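Local coordinates for protein methylenetetrahydrofolate--tRNA-(uracil-5-)-methyltransferase TrmFO (Thermus thermophilus, PDB 3G5S) that binds FAD and probably makes 5-methyluridine at position 54 of tRNAs, with methylenetetrahydrofolate as the carbon donor, at residues V4-A9 against W18-L23; G10-E15 against V130-P135; A334-G339 against L344-T349. All coordinates share one frame; numbering follows the deposited sequence.

Contact 1. Residues V4-A9 against W18-L23; sequences VNVVGA and WTLLRL. With FAD (flavin-adenine dinucleotide), chain B.
Leu20 meets Val4 and Val6 where helix 11-22 packs on strand 4-7. This is the first beta-alpha-beta unit of the Rossmann-type FAD-binding fold. Along the helix, Trp18 comes first and faces helix 97-109. One face of its indole is covered by Arg22 CG, which sits 3.7 Å above the ring plane, offset toward the rim. Thr19 turns its OG1 back to the backbone oxygen of Glu15.

Leu20 carries the contact through both of its methyls. CD1 lies 3.7 Å from Val4 CG1 and 3.8 Å from Val6 CG2, and so bridges the two valines that share one face of the strand. CD2 lies 3.8 Å from Val4 CG2. The side chains of Val4 and Leu20 cross at about a right angle. Val4 holds CG1 anti to its backbone N (chi1 168°) and CG2 beside that N; CG1 is nearest to Leu20 CD1, and CG2 meets Leu20 CD2. With an alanine in place of Leu20, both delta methyls would be gone, which would probably open a gap between helix and strand and leave Val4 and Val6 without their partner on the helix.

Leu21 packs on Val27 of the next strand. The helix closes at Arg22, whose N bonds to Trp18 O. Leu23 is the first residue to leave helical geometry and touches helix 343-361. At the far end of the strand segment the chain reaches the cofactor. Gly8 CA comes within 3.3 Å of the ribose oxygen O4B of FAD, where a CB would collide with that atom.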
loop_
_atom_site.group_PDB
_atom_site.type_symbol
_atom_site.label_atom_id
_atom_site.label_comp_id
_atom_site.label_asym_id
_atom_site.label_seq_id
_atom_site.Cartn_x
_atom_site.Cartn_y
_atom_site.Cartn_z
ATOM N N VAL A 4 0.731 -2.675 -26.145
ATOM C CA VAL A 4 1.316 -2.767 -24.820
ATOM C C VAL A 4 0.617 -3.883 -24.062
ATOM O O VAL A 4 -0.611 -3.961 -24.062
ATOM C CB VAL A 4 1.162 -1.439 -24.057
ATOM C CG1 VAL A 4 1.502 -1.623 -22.581
ATOM C CG2 VAL A 4 2.039 -0.389 -24.692
ATOM N N ASN A 5 1.401 -4.766 -23.449
ATOM C CA ASN A 5 0.837 -5.833 -22.643
ATOM C C ASN A 5 0.441 -5.316 -21.274
ATOM O O ASN A 5 1.211 -4.601 -20.639
ATOM C CB ASN A 5 1.862 -6.945 -22.455
ATOM C CG ASN A 5 2.324 -7.535 -23.765
ATOM O OD1 ASN A 5 1.509 -8.017 -24.553
ATOM N ND2 ASN A 5 3.630 -7.504 -24.009
ATOM N N VAL A 6 -0.752 -5.695 -20.826
ATOM C CA VAL A 6 -1.156 -5.476 -19.443
ATOM C C VAL A 6 -1.546 -6.837 -18.897
ATOM O O VAL A 6 -2.454 -7.492 -19.417
ATOM C CB VAL A 6 -2.315 -4.467 -19.315
ATOM C CG1 VAL A 6 -2.762 -4.353 -17.847
ATOM C CG2 VAL A 6 -1.897 -3.106 -19.861
ATOM N N VAL A 7 -0.825 -7.281 -17.873
ATOM C CA VAL A 7 -1.021 -8.617 -17.345
ATOM C C VAL A 7 -1.812 -8.541 -16.047
ATOM O O VAL A 7 -1.314 -8.070 -15.021
ATOM C CB VAL A 7 0.325 -9.347 -17.121
ATOM C CG1 VAL A 7 0.074 -10.766 -16.643
ATOM C CG2 VAL A 7 1.169 -9.338 -18.400
ATOM N N GLY A 8 -3.054 -9.004 -16.118
ATOM C CA GLY A 8 -3.978 -8.955 -14.997
ATOM C C GLY A 8 -5.016 -7.868 -15.216
ATOM O O GLY A 8 -4.654 -6.706 -15.404
ATOM N N ALA A 9 -6.293 -8.244 -15.194
ATOM C CA ALA A 9 -7.392 -7.308 -15.395
ATOM C C ALA A 9 -8.167 -7.077 -14.101
ATOM O O ALA A 9 -9.400 -7.147 -14.075
ATOM C CB ALA A 9 -8.313 -7.797 -16.493
ATOM N N TRP A 18 -7.008 1.260 -19.413
ATOM C CA TRP A 18 -7.816 2.405 -19.806
ATOM C C TRP A 18 -6.941 3.616 -20.117
ATOM O O TRP A 18 -7.220 4.380 -21.047
ATOM C CB TRP A 18 -8.809 2.738 -18.696
ATOM C CG TRP A 18 -9.859 3.714 -19.099
ATOM C CD1 TRP A 18 -10.071 4.955 -18.574
ATOM C CD2 TRP A 18 -10.869 3.520 -20.096
ATOM N NE1 TRP A 18 -11.145 5.552 -19.193
ATOM C CE2 TRP A 18 -11.653 4.690 -20.131
ATOM C CE3 TRP A 18 -11.177 2.473 -20.973
ATOM C CZ2 TRP A 18 -12.728 4.839 -21.006
ATOM C CZ3 TRP A 18 -12.247 2.621 -21.837
ATOM C CH2 TRP A 18 -13.009 3.796 -21.849
ATOM N N THR A 19 -5.888 3.803 -19.332
ATOM C CA THR A 19 -5.006 4.942 -19.531
ATOM C C THR A 19 -4.303 4.858 -20.888
ATOM O O THR A 19 -4.240 5.835 -21.641
ATOM C CB THR A 19 -3.969 5.034 -18.394
ATOM O OG1 THR A 19 -4.632 4.965 -17.126
ATOM C CG2 THR A 19 -3.199 6.337 -18.473
ATOM N N LEU A 20 -3.780 3.678 -21.194
ATOM C CA LEU A 20 -3.166 3.437 -22.486
ATOM C C LEU A 20 -4.154 3.713 -23.623
ATOM O O LEU A 20 -3.833 4.418 -24.585
ATOM C CB LEU A 20 -2.665 1.999 -22.535
ATOM C CG LEU A 20 -1.354 1.753 -21.786
ATOM C CD1 LEU A 20 -1.320 0.370 -21.149
ATOM C CD2 LEU A 20 -0.178 1.933 -22.723
ATOM N N LEU A 21 -5.356 3.161 -23.507
ATOM C CA LEU A 21 -6.363 3.305 -24.549
ATOM C C LEU A 21 -6.740 4.770 -24.768
ATOM O O LEU A 21 -6.895 5.214 -25.908
ATOM C CB LEU A 21 -7.597 2.465 -24.220
ATOM C CG LEU A 21 -7.355 0.953 -24.150
ATOM C CD1 LEU A 21 -8.543 0.238 -23.524
ATOM C CD2 LEU A 21 -7.046 0.386 -25.534
ATOM N N ARG A 22 -6.884 5.516 -23.672
ATOM C CA ARG A 22 -7.234 6.939 -23.730
ATOM C C ARG A 22 -6.193 7.742 -24.489
ATOM O O ARG A 22 -6.515 8.754 -25.117
ATOM C CB ARG A 22 -7.377 7.539 -22.317
ATOM C CG ARG A 22 -8.506 6.964 -21.486
ATOM C CD ARG A 22 -8.872 7.877 -20.339
ATOM N NE ARG A 22 -8.076 7.729 -19.119
ATOM C CZ ARG A 22 -7.749 8.757 -18.335
ATOM N NH1 ARG A 22 -8.091 9.982 -18.691
ATOM N NH2 ARG A 22 -7.053 8.578 -17.225
ATOM N N LEU A 23 -4.942 7.306 -24.391
ATOM C CA LEU A 23 -3.837 7.962 -25.077
ATOM C C LEU A 23 -3.594 7.390 -26.476
ATOM O O LEU A 23 -2.609 7.727 -27.132
ATOM C CB LEU A 23 -2.568 7.905 -24.218
ATOM C CG LEU A 23 -2.655 8.774 -22.954
ATOM C CD1 LEU A 23 -1.525 8.430 -22.003
ATOM C CD2 LEU A 23 -2.650 10.255 -23.294
HETATM P PA FAD B . -6.388 -7.925 -8.452
HETATM O O1A FAD B . -6.402 -9.189 -7.643
HETATM O O2A FAD B . -7.587 -7.030 -8.393
HETATM O O5B FAD B . -6.109 -8.239 -9.992
HETATM C C5B FAD B . -5.092 -9.136 -10.393
HETATM C C4B FAD B . -5.596 -9.869 -11.621
HETATM O O4B FAD B . -4.534 -10.620 -12.185
HETATM C C3B FAD B . -6.697 -10.869 -11.274
HETATM O O3B FAD B . -7.830 -10.675 -12.098
HETATM C C2B FAD B . -6.051 -12.235 -11.509
HETATM O O2B FAD B . -6.939 -13.240 -11.953
HETATM C C1B FAD B . -5.020 -11.908 -12.572
HETATM N N9A FAD B . -3.828 -12.766 -12.663
HETATM C C8A FAD B . -3.012 -13.179 -11.647
HETATM N N7A FAD B . -1.975 -13.861 -12.177
HETATM C C5A FAD B . -2.126 -13.873 -13.528
HETATM C C6A FAD B . -1.380 -14.414 -14.566
HETATM N N6A FAD B . -0.161 -14.936 -14.376
HETATM N N1A FAD B . -1.819 -14.232 -15.850
HETATM C C2A FAD B . -2.984 -13.554 -16.122
HETATM N N3A FAD B . -3.732 -13.011 -15.102
HETATM C C4A FAD B . -3.291 -13.187 -13.839
HETATM N N1 FAD B . -8.591 -4.108 -0.676
HETATM C C2 FAD B . -9.380 -3.119 -0.145
HETATM O O2 FAD B . -9.161 -1.938 -0.407
HETATM N N3 FAD B . -10.428 -3.460 0.689
HETATM C C4 FAD B . -10.721 -4.775 1.007
HETATM O O4 FAD B . -11.670 -5.047 1.752
HETATM C C4X FAD B . -9.913 -5.771 0.458
HETATM N N5 FAD B . -10.147 -7.098 0.742
HETATM C C5X FAD B . -9.343 -8.070 0.183
HETATM C C6 FAD B . -9.597 -9.408 0.469
HETATM C C7 FAD B . -8.798 -10.406 -0.071
HETATM C C7M FAD B . -9.077 -11.850 0.243
HETATM C C8 FAD B . -7.744 -10.060 -0.910
HETATM C C8M FAD B . -6.875 -11.131 -1.503
HETATM C C9 FAD B . -7.489 -8.722 -1.201
HETATM C C9A FAD B . -8.285 -7.718 -0.656
HETATM N N10 FAD B . -8.022 -6.381 -0.929
HETATM C C10 FAD B . -8.852 -5.425 -0.377
HETATM C "C1'" FAD B . -6.604 -5.958 -1.243
HETATM C "C2'" FAD B . -6.435 -5.285 -2.616
HETATM O "O2'" FAD B . -6.733 -3.900 -2.580
HETATM C "C3'" FAD B . -7.236 -5.992 -3.709
HETATM O "O3'" FAD B . -6.695 -7.292 -3.833
HETATM C "C4'" FAD B . -7.172 -5.284 -5.061
HETATM O "O4'" FAD B . -8.118 -5.897 -5.914
HETATM C "C5'" FAD B . -5.773 -5.317 -5.665
HETATM O "O5'" FAD B . -5.828 -4.900 -7.012
HETATM P P FAD B . -4.806 -5.532 -8.069
HETATM O O1P FAD B . -3.393 -5.349 -7.617
HETATM O O2P FAD B . -5.180 -4.984 -9.407
HETATM O O3P FAD B . -5.083 -7.113 -7.992
#

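Contact 2. Residues G10-E15 against V130-P135; sequences GLAGSE and VLATGP. With FAD (flavin-adenine dinucleotide), chain B.
The GxGxxG motif of the Rossmann-type FAD site, with Gly13 as its last glycine, rests here on Ala132, just past strand 129-131. Ala132 CB lies 3.6 Å from Gly13 N and 4.0 Å from Ala12 CB. The lack of a side chain on Gly13 probably eases this close approach; a CB would be crowded against Ala132 CB.

A water joins the two segments to the cofactor. It accepts from Gly13 N at 2.8 Å, and more weakly from Gly10 N. The same water O lies 2.7 Å from Ala132 O and 2.7 Å from FAD O2P. Such a water, bridging the glycine-rich loop and the diphosphate, is well known in Rossmann dinucleotide sites.

The start of the helix faces the diphosphate. Ala12 N donates to FAD O2P at 2.8 Å in a nearly straight bond (169°), while the bond from Leu11 N to FAD O2A is weak. The positive end of the helix dipole probably helps to offset the charge of the phosphates. Gly10, at the N-cap position, passes close to FAD O5B, and a CB there would collide with it.

Gly10 O is gripped twice. Ser14 N and Ser14 OG reach it from opposite faces of the carbonyl plane, with Ser14 OG at 2.8 Å. The torsion of Ser14 (chi1 -68°) turns OG back along its own helix for this bond.

On the strand side, Gly134 passes close to FAD O3P. Pro135 places CG and CD near FAD O3'. Thr133 packs against the adenine, with its CG2 3.5 Å from FAD C5A.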
loop_
_atom_site.group_PDB
_atom_site.type_symbol
_atom_site.label_atom_id
_atom_site.label_comp_id
_atom_site.label_asym_id
_atom_site.label_seq_id
_atom_site.Cartn_x
_atom_site.Cartn_y
_atom_site.Cartn_z
ATOM N N GLY A 10 -7.433 -6.805 -13.028
ATOM C CA GLY A 10 -8.037 -6.421 -11.768
ATOM C C GLY A 10 -8.171 -4.914 -11.668
ATOM O O GLY A 10 -8.352 -4.216 -12.670
ATOM N N LEU A 11 -8.070 -4.389 -10.456
ATOM C CA LEU A 11 -8.198 -2.947 -10.252
ATOM C C LEU A 11 -7.088 -2.181 -10.983
ATOM O O LEU A 11 -7.353 -1.223 -11.716
ATOM C CB LEU A 11 -8.174 -2.619 -8.754
ATOM C CG LEU A 11 -9.502 -2.736 -7.997
ATOM C CD1 LEU A 11 -10.449 -1.592 -8.361
ATOM C CD2 LEU A 11 -10.190 -4.086 -8.194
ATOM N N ALA A 12 -5.843 -2.604 -10.777
ATOM C CA ALA A 12 -4.705 -1.918 -11.376
ATOM C C ALA A 12 -4.638 -2.093 -12.886
ATOM O O ALA A 12 -4.416 -1.132 -13.615
ATOM C CB ALA A 12 -3.402 -2.376 -10.733
ATOM N N GLY A 13 -4.811 -3.325 -13.357
ATOM C CA GLY A 13 -4.657 -3.596 -14.770
ATOM C C GLY A 13 -5.759 -2.947 -15.581
ATOM O O GLY A 13 -5.526 -2.476 -16.701
ATOM N N SER A 14 -6.969 -2.915 -15.030
ATOM C CA SER A 14 -8.065 -2.275 -15.735
ATOM C C SER A 14 -7.779 -0.786 -15.920
ATOM O O SER A 14 -7.996 -0.232 -17.005
ATOM C CB SER A 14 -9.387 -2.479 -14.995
ATOM O OG SER A 14 -9.798 -3.838 -15.022
ATOM N N GLU A 15 -7.297 -0.132 -14.867
ATOM C CA GLU A 15 -6.982 1.280 -14.982
ATOM C C GLU A 15 -5.776 1.529 -15.885
ATOM O O GLU A 15 -5.767 2.487 -16.659
ATOM C CB GLU A 15 -6.761 1.921 -13.613
ATOM C CG GLU A 15 -6.822 3.430 -13.681
ATOM C CD GLU A 15 -8.235 3.935 -13.917
ATOM O OE1 GLU A 15 -9.070 3.774 -12.997
ATOM O OE2 GLU A 15 -8.518 4.496 -15.006
ATOM N N VAL A 130 2.997 -3.883 -18.623
ATOM C CA VAL A 130 2.624 -3.585 -17.243
ATOM C C VAL A 130 2.183 -4.874 -16.557
ATOM O O VAL A 130 1.292 -5.567 -17.053
ATOM C CB VAL A 130 1.456 -2.572 -17.190
ATOM C CG1 VAL A 130 1.052 -2.295 -15.742
ATOM C CG2 VAL A 130 1.829 -1.281 -17.902
ATOM N N LEU A 131 2.814 -5.194 -15.427
ATOM C CA LEU A 131 2.432 -6.351 -14.617
ATOM C C LEU A 131 1.529 -5.903 -13.473
ATOM O O LEU A 131 1.898 -5.040 -12.686
ATOM C CB LEU A 131 3.670 -7.036 -14.050
ATOM C CG LEU A 131 4.698 -7.501 -15.079
ATOM C CD1 LEU A 131 5.881 -8.105 -14.367
ATOM C CD2 LEU A 131 4.096 -8.487 -16.083
ATOM N N ALA A 132 0.347 -6.506 -13.387
ATOM C CA ALA A 132 -0.677 -6.074 -12.434
ATOM C C ALA A 132 -1.470 -7.282 -11.928
ATOM O O ALA A 132 -2.699 -7.309 -11.971
ATOM C CB ALA A 132 -1.602 -5.041 -13.088
ATOM N N THR A 133 -0.751 -8.284 -11.437
ATOM C CA THR A 133 -1.345 -9.585 -11.172
ATOM C C THR A 133 -1.833 -9.792 -9.738
ATOM O O THR A 133 -2.414 -10.828 -9.433
ATOM C CB THR A 133 -0.383 -10.700 -11.616
ATOM O OG1 THR A 133 0.944 -10.379 -11.185
ATOM C CG2 THR A 133 -0.385 -10.805 -13.134
ATOM N N GLY A 134 -1.626 -8.800 -8.877
ATOM C CA GLY A 134 -2.313 -8.748 -7.602
ATOM C C GLY A 134 -1.765 -9.610 -6.489
ATOM O O GLY A 134 -0.733 -10.269 -6.624
ATOM N N PRO A 135 -2.476 -9.621 -5.361
ATOM C CA PRO A 135 -2.020 -10.376 -4.190
ATOM C C PRO A 135 -1.962 -11.878 -4.441
ATOM O O PRO A 135 -1.220 -12.570 -3.753
ATOM C CB PRO A 135 -3.085 -10.065 -3.138
ATOM C CG PRO A 135 -4.283 -9.651 -3.901
ATOM C CD PRO A 135 -3.786 -8.978 -5.140
HETATM P PA FAD B . -6.388 -7.925 -8.452
HETATM O O1A FAD B . -6.402 -9.189 -7.643
HETATM O O2A FAD B . -7.587 -7.030 -8.393
HETATM O O5B FAD B . -6.109 -8.239 -9.992
HETATM C C5B FAD B . -5.092 -9.136 -10.393
HETATM C C4B FAD B . -5.596 -9.869 -11.621
HETATM O O4B FAD B . -4.534 -10.620 -12.185
HETATM C C3B FAD B . -6.697 -10.869 -11.274
HETATM O O3B FAD B . -7.830 -10.675 -12.098
HETATM C C2B FAD B . -6.051 -12.235 -11.509
HETATM O O2B FAD B . -6.939 -13.240 -11.953
HETATM C C1B FAD B . -5.020 -11.908 -12.572
HETATM N N9A FAD B . -3.828 -12.766 -12.663
HETATM C C8A FAD B . -3.012 -13.179 -11.647
HETATM N N7A FAD B . -1.975 -13.861 -12.177
HETATM C C5A FAD B . -2.126 -13.873 -13.528
HETATM C C6A FAD B . -1.380 -14.414 -14.566
HETATM N N6A FAD B . -0.161 -14.936 -14.376
HETATM N N1A FAD B . -1.819 -14.232 -15.850
HETATM C C2A FAD B . -2.984 -13.554 -16.122
HETATM N N3A FAD B . -3.732 -13.011 -15.102
HETATM C C4A FAD B . -3.291 -13.187 -13.839
HETATM N N1 FAD B . -8.591 -4.108 -0.676
HETATM C C2 FAD B . -9.380 -3.119 -0.145
HETATM O O2 FAD B . -9.161 -1.938 -0.407
HETATM N N3 FAD B . -10.428 -3.460 0.689
HETATM C C4 FAD B . -10.721 -4.775 1.007
HETATM O O4 FAD B . -11.670 -5.047 1.752
HETATM C C4X FAD B . -9.913 -5.771 0.458
HETATM N N5 FAD B . -10.147 -7.098 0.742
HETATM C C5X FAD B . -9.343 -8.070 0.183
HETATM C C6 FAD B . -9.597 -9.408 0.469
HETATM C C7 FAD B . -8.798 -10.406 -0.071
HETATM C C7M FAD B . -9.077 -11.850 0.243
HETATM C C8 FAD B . -7.744 -10.060 -0.910
HETATM C C8M FAD B . -6.875 -11.131 -1.503
HETATM C C9 FAD B . -7.489 -8.722 -1.201
HETATM C C9A FAD B . -8.285 -7.718 -0.656
HETATM N N10 FAD B . -8.022 -6.381 -0.929
HETATM C C10 FAD B . -8.852 -5.425 -0.377
HETATM C "C1'" FAD B . -6.604 -5.958 -1.243
HETATM C "C2'" FAD B . -6.435 -5.285 -2.616
HETATM O "O2'" FAD B . -6.733 -3.900 -2.580
HETATM C "C3'" FAD B . -7.236 -5.992 -3.709
HETATM O "O3'" FAD B . -6.695 -7.292 -3.833
HETATM C "C4'" FAD B . -7.172 -5.284 -5.061
HETATM O "O4'" FAD B . -8.118 -5.897 -5.914
HETATM C "C5'" FAD B . -5.773 -5.317 -5.665
HETATM O "O5'" FAD B . -5.828 -4.900 -7.012
HETATM P P FAD B . -4.806 -5.532 -8.069
HETATM O O1P FAD B . -3.393 -5.349 -7.617
HETATM O O2P FAD B . -5.180 -4.984 -9.407
HETATM O O3P FAD B . -5.083 -7.113 -7.992
HETATM O O HOH W 1 -4.958 -5.776 -11.981
#

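Contact 3. Residues A334-G339 against L344-T349; sequences AGVLAG and LESAAT. With FAD (flavin-adenine dinucleotide), chain B.
Gly335 and Thr349 are joined by the one hydrogen bond that crosses this contact. It lies in the connection from strand 331-333 to helix 343-361, the last strand-to-helix passage of the Rossmann-type FAD domain. Gly335 N donates to Thr349 OG1 at 2.9 Å, with an N-H...O angle of 162°. Thr349 places OG1 between its own backbone N and carbonyl carbon (chi1 58°). From there OG1 also lies 3.1 Å from each of the backbone oxygens Glu345 O and Ser346 O, about one helical turn back.

This is the tight part of the contact. The backbones nearly touch, with Gly335 CA 3.8 Å from Ser346 CA. Gly335 has a positive phi, and a CB on it would run into FAD O1P. Beside it, Ala334 CB rests 3.7 Å from Thr349 O.

The other end is looser, though it too is buried. Residues 336-338 form a short 3-10 turn that leads off from the helix. Ala338 CB points toward the helix but stays beyond contact distance. Leu337 packs instead on Leu313 and Thr133. The carboxylate of Glu345 turns away and forms a salt bridge with Lys64.

Between the tight and loose parts, both segments meet the cofactor. Ser346 OG is hydrogen-bonded to Gly342 O; its approach to FAD O5', at 3.4 Å from Ser346 OG, is packing alone. Val336 CG2 lies against FAD C5'. The turn gives one backbone hydrogen bond to the phosphate: Val336 N donates to FAD O1P at 2.9 Å.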
loop_
_atom_site.group_PDB
_atom_site.type_symbol
_atom_site.label_atom_id
_atom_site.label_comp_id
_atom_site.label_asym_id
_atom_site.label_seq_id
_atom_site.Cartn_x
_atom_site.Cartn_y
_atom_site.Cartn_z
ATOM N N ALA A 334 2.164 -2.507 -11.133
ATOM C CA ALA A 334 1.098 -1.719 -10.535
ATOM C C ALA A 334 0.261 -2.590 -9.620
ATOM O O ALA A 334 0.283 -3.821 -9.713
ATOM C CB ALA A 334 0.228 -1.088 -11.617
ATOM N N GLY A 335 -0.485 -1.941 -8.731
ATOM C CA GLY A 335 -1.348 -2.647 -7.811
ATOM C C GLY A 335 -0.567 -3.296 -6.691
ATOM O O GLY A 335 0.554 -2.897 -6.367
ATOM N N VAL A 336 -1.180 -4.297 -6.071
ATOM C CA VAL A 336 -0.552 -4.980 -4.953
ATOM C C VAL A 336 0.829 -5.533 -5.331
ATOM O O VAL A 336 1.750 -5.523 -4.514
ATOM C CB VAL A 336 -1.477 -6.081 -4.423
ATOM C CG1 VAL A 336 -0.722 -7.057 -3.520
ATOM C CG2 VAL A 336 -2.633 -5.438 -3.674
ATOM N N LEU A 337 0.984 -6.009 -6.563
ATOM C CA LEU A 337 2.286 -6.519 -6.970
ATOM C C LEU A 337 3.402 -5.478 -6.771
ATOM O O LEU A 337 4.544 -5.825 -6.456
ATOM C CB LEU A 337 2.238 -6.993 -8.425
ATOM C CG LEU A 337 3.528 -7.636 -8.944
ATOM C CD1 LEU A 337 3.794 -8.968 -8.237
ATOM C CD2 LEU A 337 3.454 -7.821 -10.452
ATOM N N ALA A 338 3.071 -4.202 -6.983
ATOM C CA ALA A 338 4.030 -3.104 -6.845
ATOM C C ALA A 338 4.257 -2.660 -5.405
ATOM O O ALA A 338 5.082 -1.775 -5.164
ATOM C CB ALA A 338 3.588 -1.908 -7.682
ATOM N N GLY A 339 3.522 -3.228 -4.452
ATOM C CA GLY A 339 3.739 -2.878 -3.061
ATOM C C GLY A 339 2.720 -1.940 -2.434
ATOM O O GLY A 339 2.974 -1.418 -1.347
ATOM N N LEU A 344 -8.356 1.355 -4.417
ATOM C CA LEU A 344 -8.085 2.654 -4.998
ATOM C C LEU A 344 -6.602 2.872 -5.284
ATOM O O LEU A 344 -6.227 3.363 -6.352
ATOM C CB LEU A 344 -8.593 3.709 -4.017
ATOM C CG LEU A 344 -8.242 5.163 -4.242
ATOM C CD1 LEU A 344 -8.977 5.657 -5.465
ATOM C CD2 LEU A 344 -8.613 5.980 -3.008
ATOM N N GLU A 345 -5.762 2.517 -4.317
ATOM C CA GLU A 345 -4.319 2.605 -4.489
ATOM C C GLU A 345 -3.878 1.753 -5.672
ATOM O O GLU A 345 -2.976 2.132 -6.430
ATOM C CB GLU A 345 -3.614 2.112 -3.229
ATOM C CG GLU A 345 -3.736 3.038 -2.009
ATOM C CD GLU A 345 -5.003 2.855 -1.174
ATOM O OE1 GLU A 345 -5.994 2.239 -1.628
ATOM O OE2 GLU A 345 -5.007 3.362 -0.031
ATOM N N SER A 346 -4.506 0.594 -5.818
ATOM C CA SER A 346 -4.179 -0.281 -6.930
ATOM C C SER A 346 -4.575 0.368 -8.258
ATOM O O SER A 346 -3.771 0.426 -9.188
ATOM C CB SER A 346 -4.821 -1.650 -6.722
ATOM O OG SER A 346 -4.249 -2.285 -5.588
ATOM N N ALA A 347 -5.801 0.872 -8.347
ATOM C CA ALA A 347 -6.221 1.584 -9.546
ATOM C C ALA A 347 -5.311 2.777 -9.852
ATOM O O ALA A 347 -4.951 3.014 -11.001
ATOM C CB ALA A 347 -7.676 2.027 -9.412
ATOM N N ALA A 348 -4.938 3.527 -8.819
ATOM C CA ALA A 348 -4.152 4.738 -9.014
ATOM C C ALA A 348 -2.740 4.437 -9.524
ATOM O O ALA A 348 -2.226 5.131 -10.413
ATOM C CB ALA A 348 -4.114 5.559 -7.733
ATOM N N THR A 349 -2.110 3.410 -8.966
ATOM C CA THR A 349 -0.831 2.990 -9.507
ATOM C C THR A 349 -0.991 2.424 -10.923
ATOM O O THR A 349 -0.100 2.589 -11.748
ATOM C CB THR A 349 -0.078 2.019 -8.571
ATOM O OG1 THR A 349 -0.879 0.864 -8.305
ATOM C CG2 THR A 349 0.320 2.720 -7.257
HETATM P PA FAD B . -6.388 -7.925 -8.452
HETATM O O1A FAD B . -6.402 -9.189 -7.643
HETATM O O2A FAD B . -7.587 -7.030 -8.393
HETATM O O5B FAD B . -6.109 -8.239 -9.992
HETATM C C5B FAD B . -5.092 -9.136 -10.393
HETATM C C4B FAD B . -5.596 -9.869 -11.621
HETATM O O4B FAD B . -4.534 -10.620 -12.185
HETATM C C3B FAD B . -6.697 -10.869 -11.274
HETATM O O3B FAD B . -7.830 -10.675 -12.098
HETATM C C2B FAD B . -6.051 -12.235 -11.509
HETATM O O2B FAD B . -6.939 -13.240 -11.953
HETATM C C1B FAD B . -5.020 -11.908 -12.572
HETATM N N9A FAD B . -3.828 -12.766 -12.663
HETATM C C8A FAD B . -3.012 -13.179 -11.647
HETATM N N7A FAD B . -1.975 -13.861 -12.177
HETATM C C5A FAD B . -2.126 -13.873 -13.528
HETATM C C6A FAD B . -1.380 -14.414 -14.566
HETATM N N6A FAD B . -0.161 -14.936 -14.376
HETATM N N1A FAD B . -1.819 -14.232 -15.850
HETATM C C2A FAD B . -2.984 -13.554 -16.122
HETATM N N3A FAD B . -3.732 -13.011 -15.102
HETATM C C4A FAD B . -3.291 -13.187 -13.839
HETATM N N1 FAD B . -8.591 -4.108 -0.676
HETATM C C2 FAD B . -9.380 -3.119 -0.145
HETATM O O2 FAD B . -9.161 -1.938 -0.407
HETATM N N3 FAD B . -10.428 -3.460 0.689
HETATM C C4 FAD B . -10.721 -4.775 1.007
HETATM O O4 FAD B . -11.670 -5.047 1.752
HETATM C C4X FAD B . -9.913 -5.771 0.458
HETATM N N5 FAD B . -10.147 -7.098 0.742
HETATM C C5X FAD B . -9.343 -8.070 0.183
HETATM C C6 FAD B . -9.597 -9.408 0.469
HETATM C C7 FAD B . -8.798 -10.406 -0.071
HETATM C C7M FAD B . -9.077 -11.850 0.243
HETATM C C8 FAD B . -7.744 -10.060 -0.910
HETATM C C8M FAD B . -6.875 -11.131 -1.503
HETATM C C9 FAD B . -7.489 -8.722 -1.201
HETATM C C9A FAD B . -8.285 -7.718 -0.656
HETATM N N10 FAD B . -8.022 -6.381 -0.929
HETATM C C10 FAD B . -8.852 -5.425 -0.377
HETATM C "C1'" FAD B . -6.604 -5.958 -1.243
HETATM C "C2'" FAD B . -6.435 -5.285 -2.616
HETATM O "O2'" FAD B . -6.733 -3.900 -2.580
HETATM C "C3'" FAD B . -7.236 -5.992 -3.709
HETATM O "O3'" FAD B . -6.695 -7.292 -3.833
HETATM C "C4'" FAD B . -7.172 -5.284 -5.061
HETATM O "O4'" FAD B . -8.118 -5.897 -5.914
HETATM C "C5'" FAD B . -5.773 -5.317 -5.665
HETATM O "O5'" FAD B . -5.828 -4.900 -7.012
HETATM P P FAD B . -4.806 -5.532 -8.069
HETATM O O1P FAD B . -3.393 -5.349 -7.617
HETATM O O2P FAD B . -5.180 -4.984 -9.407
HETATM O O3P FAD B . -5.083 -7.113 -7.992
#

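How the contacts relate
The three contacts lie within one Rossmann-type domain and all touch FAD. Contacts 1 and 2 share helix 11-22, and their strands, 4-7 and 129-131, are neighbours in the parallel sheet. Their segments alternate along the chain, and their centres are 10 Å apart. Contact 3 follows both in sequence. Its centre is 7 Å from that of contact 2 and 14 Å from that of contact 1. It adjoins contact 2 through a probable Leu131 O to Ala334 N hydrogen bond, next to edge strand 331-333. Parts far apart in sequence thus gather at the carboxyl ends of the parallel strands, where they bind a single cofactor.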